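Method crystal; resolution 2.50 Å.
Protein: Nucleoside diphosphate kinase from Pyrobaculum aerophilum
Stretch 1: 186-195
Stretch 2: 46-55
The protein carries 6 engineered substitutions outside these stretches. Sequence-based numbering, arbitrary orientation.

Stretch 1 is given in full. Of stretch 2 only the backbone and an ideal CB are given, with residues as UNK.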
# COMPACT_ATOMS: atom_id res chain seq x y z
N PHE A 186 5.79 -4.78 -16.15
CA PHE A 186 4.74 -3.90 -16.65
C PHE A 186 4.39 -2.75 -15.72
O PHE A 186 4.25 -1.64 -16.19
CB PHE A 186 3.46 -4.70 -17.00
CG PHE A 186 2.37 -3.83 -17.55
CD1 PHE A 186 2.30 -3.57 -18.92
CD2 PHE A 186 1.44 -3.24 -16.69
CE1 PHE A 186 1.31 -2.72 -19.42
CE2 PHE A 186 0.44 -2.41 -17.19
CZ PHE A 186 0.38 -2.15 -18.55
N TRP A 187 4.23 -3.04 -14.42
CA TRP A 187 3.83 -2.05 -13.40
C TRP A 187 4.97 -1.38 -12.62
O TRP A 187 4.74 -0.32 -12.05
CB TRP A 187 2.92 -2.70 -12.37
CG TRP A 187 1.55 -3.04 -12.84
CD1 TRP A 187 1.04 -4.30 -13.03
CD2 TRP A 187 0.51 -2.13 -13.16
NE1 TRP A 187 -0.27 -4.21 -13.49
CE2 TRP A 187 -0.62 -2.90 -13.56
CE3 TRP A 187 0.42 -0.72 -13.19
CZ2 TRP A 187 -1.83 -2.31 -13.96
CZ3 TRP A 187 -0.78 -0.13 -13.58
CH2 TRP A 187 -1.90 -0.94 -13.98
N PHE A 188 6.16 -1.98 -12.56
CA PHE A 188 7.25 -1.47 -11.71
C PHE A 188 8.58 -1.31 -12.45
O PHE A 188 9.02 -2.23 -13.15
CB PHE A 188 7.43 -2.35 -10.44
CG PHE A 188 6.19 -2.43 -9.57
CD1 PHE A 188 5.34 -3.53 -9.66
CD2 PHE A 188 5.86 -1.40 -8.71
CE1 PHE A 188 4.19 -3.61 -8.91
CE2 PHE A 188 4.70 -1.46 -7.94
CZ PHE A 188 3.86 -2.57 -8.03
N ARG A 189 9.23 -0.16 -12.30
CA ARG A 189 10.63 -0.02 -12.73
C ARG A 189 11.47 -0.89 -11.80
O ARG A 189 11.03 -1.24 -10.71
CB ARG A 189 11.12 1.43 -12.65
CG ARG A 189 10.63 2.38 -13.77
CD ARG A 189 9.31 3.06 -13.42
NE ARG A 189 9.35 3.95 -12.23
CZ ARG A 189 8.29 4.62 -11.75
NH1 ARG A 189 7.10 4.51 -12.34
NH2 ARG A 189 8.41 5.40 -10.67
N GLU A 190 12.68 -1.24 -12.21
CA GLU A 190 13.61 -1.99 -11.35
C GLU A 190 13.71 -1.43 -9.93
O GLU A 190 13.68 -2.18 -8.96
CB GLU A 190 15.00 -2.01 -12.01
CG GLU A 190 15.08 -2.97 -13.18
CD GLU A 190 14.31 -4.27 -12.87
OE1 GLU A 190 13.25 -4.49 -13.49
OE2 GLU A 190 14.76 -5.02 -11.97
N GLU A 191 13.77 -0.11 -9.83
CA GLU A 191 14.02 0.60 -8.58
C GLU A 191 12.87 0.48 -7.58
O GLU A 191 13.06 0.67 -6.37
CB GLU A 191 14.32 2.09 -8.86
CG GLU A 191 15.44 2.38 -9.89
CD GLU A 191 14.87 2.62 -11.29
OE1 GLU A 191 14.55 3.79 -11.63
OE2 GLU A 191 14.74 1.63 -12.05
N GLU A 192 11.67 0.18 -8.07
CA GLU A 192 10.50 0.03 -7.20
C GLU A 192 10.30 -1.38 -6.66
O GLU A 192 9.59 -1.54 -5.67
CB GLU A 192 9.23 0.50 -7.91
CG GLU A 192 9.21 1.96 -8.31
CD GLU A 192 7.85 2.40 -8.83
OE1 GLU A 192 7.47 1.97 -9.96
OE2 GLU A 192 7.16 3.17 -8.11
N VAL A 193 10.91 -2.39 -7.29
CA VAL A 193 10.82 -3.78 -6.81
C VAL A 193 12.07 -4.02 -5.99
O VAL A 193 13.13 -4.41 -6.51
CB VAL A 193 10.72 -4.85 -7.94
CG1 VAL A 193 10.64 -6.25 -7.35
CG2 VAL A 193 9.54 -4.58 -8.82
N LEU A 194 11.94 -3.80 -4.70
CA LEU A 194 13.13 -3.65 -3.86
C LEU A 194 13.71 -4.93 -3.21
O LEU A 194 13.02 -5.64 -2.44
CB LEU A 194 12.93 -2.48 -2.88
CG LEU A 194 11.54 -2.22 -2.33
CD1 LEU A 194 11.43 -3.05 -1.07
CD2 LEU A 194 11.28 -0.71 -2.08
N GLU A 195 14.98 -5.20 -3.55
CA GLU A 195 15.71 -6.37 -3.05
C GLU A 195 16.66 -5.94 -1.92
O GLU A 195 16.14 -5.52 -0.86
CB GLU A 195 16.51 -7.10 -4.17
CG GLU A 195 15.64 -7.56 -5.41
CD GLU A 195 14.47 -8.53 -5.04
OE1 GLU A 195 13.57 -8.75 -5.90
OE2 GLU A 195 14.46 -9.07 -3.87
N UNK A 46 5.81 -8.33 1.09
CA UNK A 46 5.46 -7.33 0.04
C UNK A 46 6.74 -6.57 -0.35
O UNK A 46 7.35 -5.94 0.49
CB UNK A 46 4.38 -6.36 0.53
N UNK A 47 7.16 -6.66 -1.61
CA UNK A 47 8.41 -5.99 -2.05
C UNK A 47 8.13 -4.81 -3.03
O UNK A 47 9.06 -4.13 -3.47
CB UNK A 47 9.33 -7.01 -2.72
N UNK A 48 6.84 -4.59 -3.35
CA UNK A 48 6.37 -3.47 -4.18
C UNK A 48 4.88 -3.29 -3.90
O UNK A 48 4.13 -4.24 -3.70
CB UNK A 48 6.63 -3.72 -5.67
N UNK A 49 4.46 -2.04 -3.84
CA UNK A 49 3.11 -1.68 -3.45
C UNK A 49 2.82 -0.28 -3.94
O UNK A 49 3.57 0.62 -3.61
CB UNK A 49 2.92 -1.78 -1.93
N UNK A 50 1.76 -0.09 -4.72
CA UNK A 50 1.28 1.25 -5.02
C UNK A 50 -0.21 1.28 -5.32
O UNK A 50 -0.74 0.30 -5.81
CB UNK A 50 2.06 1.83 -6.20
N UNK A 51 -0.88 2.38 -4.97
CA UNK A 51 -2.27 2.64 -5.38
C UNK A 51 -2.16 3.37 -6.76
O UNK A 51 -1.38 4.33 -6.91
CB UNK A 51 -3.02 3.47 -4.34
N UNK A 52 -2.91 2.91 -7.77
CA UNK A 52 -2.89 3.54 -9.09
C UNK A 52 -4.28 3.66 -9.68
O UNK A 52 -5.08 2.74 -9.60
CB UNK A 52 -1.99 2.75 -10.04
N UNK A 53 -4.55 4.82 -10.27
CA UNK A 53 -5.63 5.01 -11.23
C UNK A 53 -5.16 4.67 -12.65
O UNK A 53 -4.46 5.45 -13.27
CB UNK A 53 -6.15 6.45 -11.17
N UNK A 54 -5.51 3.49 -13.14
CA UNK A 54 -5.04 3.03 -14.45
C UNK A 54 -5.87 3.57 -15.60
O UNK A 54 -7.08 3.73 -15.49
CB UNK A 54 -5.04 1.50 -14.50
N UNK A 55 -5.22 3.87 -16.72
CA UNK A 55 -5.93 4.27 -17.93
C UNK A 55 -6.44 3.06 -18.72
O UNK A 55 -5.87 1.97 -18.61
CB UNK A 55 -5.02 5.12 -18.81

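Positions 46 to 52 belong to a strand that begins earlier in the chain; 48, 50 and 52 point toward stretch 1, and so does 54 in the loop after it. Position 46 points sideways, with nothing of stretch 1 within 5.5 Å of its ideal CB, so this contact sets little; it is Ile-46.

At position 47 the backbone speaks first: its O accepts a hydrogen bond from Leu-194 N at 3.1 Å, nearly straight at 165°, a backbone bond that does not choose the side chain. The CB points sideways, with Val-193 CG1 at 4.9 Å, so a modest apolar side chain suits, branched or not. The residue is Val-47, whose CG2 lies 4.1 Å from Val-193 CG1.

Position 48 is tight. Its ideal CB already sits 3.7 Å from Phe-188 CE2 and 3.7 Å from Glu-192 O, with Val-193 CA at 4.3 Å. Small residues fit best, alanine foremost, with glycine possible at the price of the packing. Ala-48 it is: its CB lies over one face of the Phe-188 ring, 3.7 Å from the ring centroid and 11° off the normal, a CH-pi contact.

Position 49 points away, and stretch 1 cannot choose its side chain; it is Leu-49.

Position 50 points toward stretch 1 but stands back from it, its ideal CB 4.6 Å from Phe-188 CE2. Within reach of a long side chain passing that ring are Trp-187 O and the carboxylate of Glu-192, both acceptors. An apolar stem with a donor at its tip is called for: lysine, perhaps arginine, although Arg-189 already brings a positive charge nearby. Lys-50 extends with chi2 to chi4 all t, its CE 3.7 Å from Phe-188 CE2. NZ donates to Trp-187 O at 2.7 Å and, weakly, to Glu-192 OE1 at 3.4 Å within a salt bridge. Arg-189 NH1, 4.4 Å from Lys-50 NZ, shares that carboxylate through its own salt bridge, which helps offset the like charges.

Position 51 is out of reach; it is Met-51, present as selenomethionine.

Position 52 looks toward the indole, its ideal CB 4.7 Å from Trp-187 CZ3; valine, isoleucine or threonine would suit. Val-52 brings CG2 to 4.1 Å from Trp-187 CZ3.

Position 53 points away and holds Lys-53, its NZ hydrogen-bonded elsewhere in the structure.

At 54, the ideal CB is 4.0 Å from Trp-187 CH2, favouring something small. Ala-54 meets the ring at its edge.

Position 55 is out of reach but precedes a helix, where serine, threonine, aspartate or asparagine commonly serve; Ser-55 occupies the N-cap.

Stretch 2, residues 46-55: IVALKMVKAS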
# COMPACT_ATOMS: atom_id res chain seq x y z
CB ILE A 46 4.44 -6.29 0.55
CG1 ILE A 46 3.10 -6.96 0.87
CG2 ILE A 46 4.31 -5.07 -0.44
CD1 ILE A 46 2.06 -5.98 1.47
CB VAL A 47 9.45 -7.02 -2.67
CG1 VAL A 47 9.89 -8.12 -1.67
CG2 VAL A 47 8.92 -7.65 -3.90
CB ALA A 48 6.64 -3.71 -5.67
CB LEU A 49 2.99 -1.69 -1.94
CG LEU A 49 1.66 -1.92 -1.18
CD1 LEU A 49 1.65 -1.00 -0.01
CD2 LEU A 49 0.48 -1.68 -1.96
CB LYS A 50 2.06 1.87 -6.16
CG LYS A 50 2.05 1.13 -7.48
CD LYS A 50 2.87 1.93 -8.45
CE LYS A 50 2.97 1.23 -9.79
NZ LYS A 50 4.13 1.82 -10.53
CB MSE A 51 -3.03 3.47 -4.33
CG MSE A 51 -4.44 3.89 -4.81
SE MSE A 51 -5.40 4.77 -3.54
CE MSE A 51 -5.67 3.38 -2.49
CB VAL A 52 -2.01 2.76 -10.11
CG1 VAL A 52 -0.51 2.99 -9.87
CG2 VAL A 52 -2.38 1.24 -10.11
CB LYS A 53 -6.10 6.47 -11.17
CG LYS A 53 -7.51 6.69 -11.70
CD LYS A 53 -8.56 5.88 -10.90
CE LYS A 53 -9.83 5.77 -11.71
NZ LYS A 53 -9.44 5.48 -13.14
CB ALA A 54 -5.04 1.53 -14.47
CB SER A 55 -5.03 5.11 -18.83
OG SER A 55 -3.77 4.47 -18.98
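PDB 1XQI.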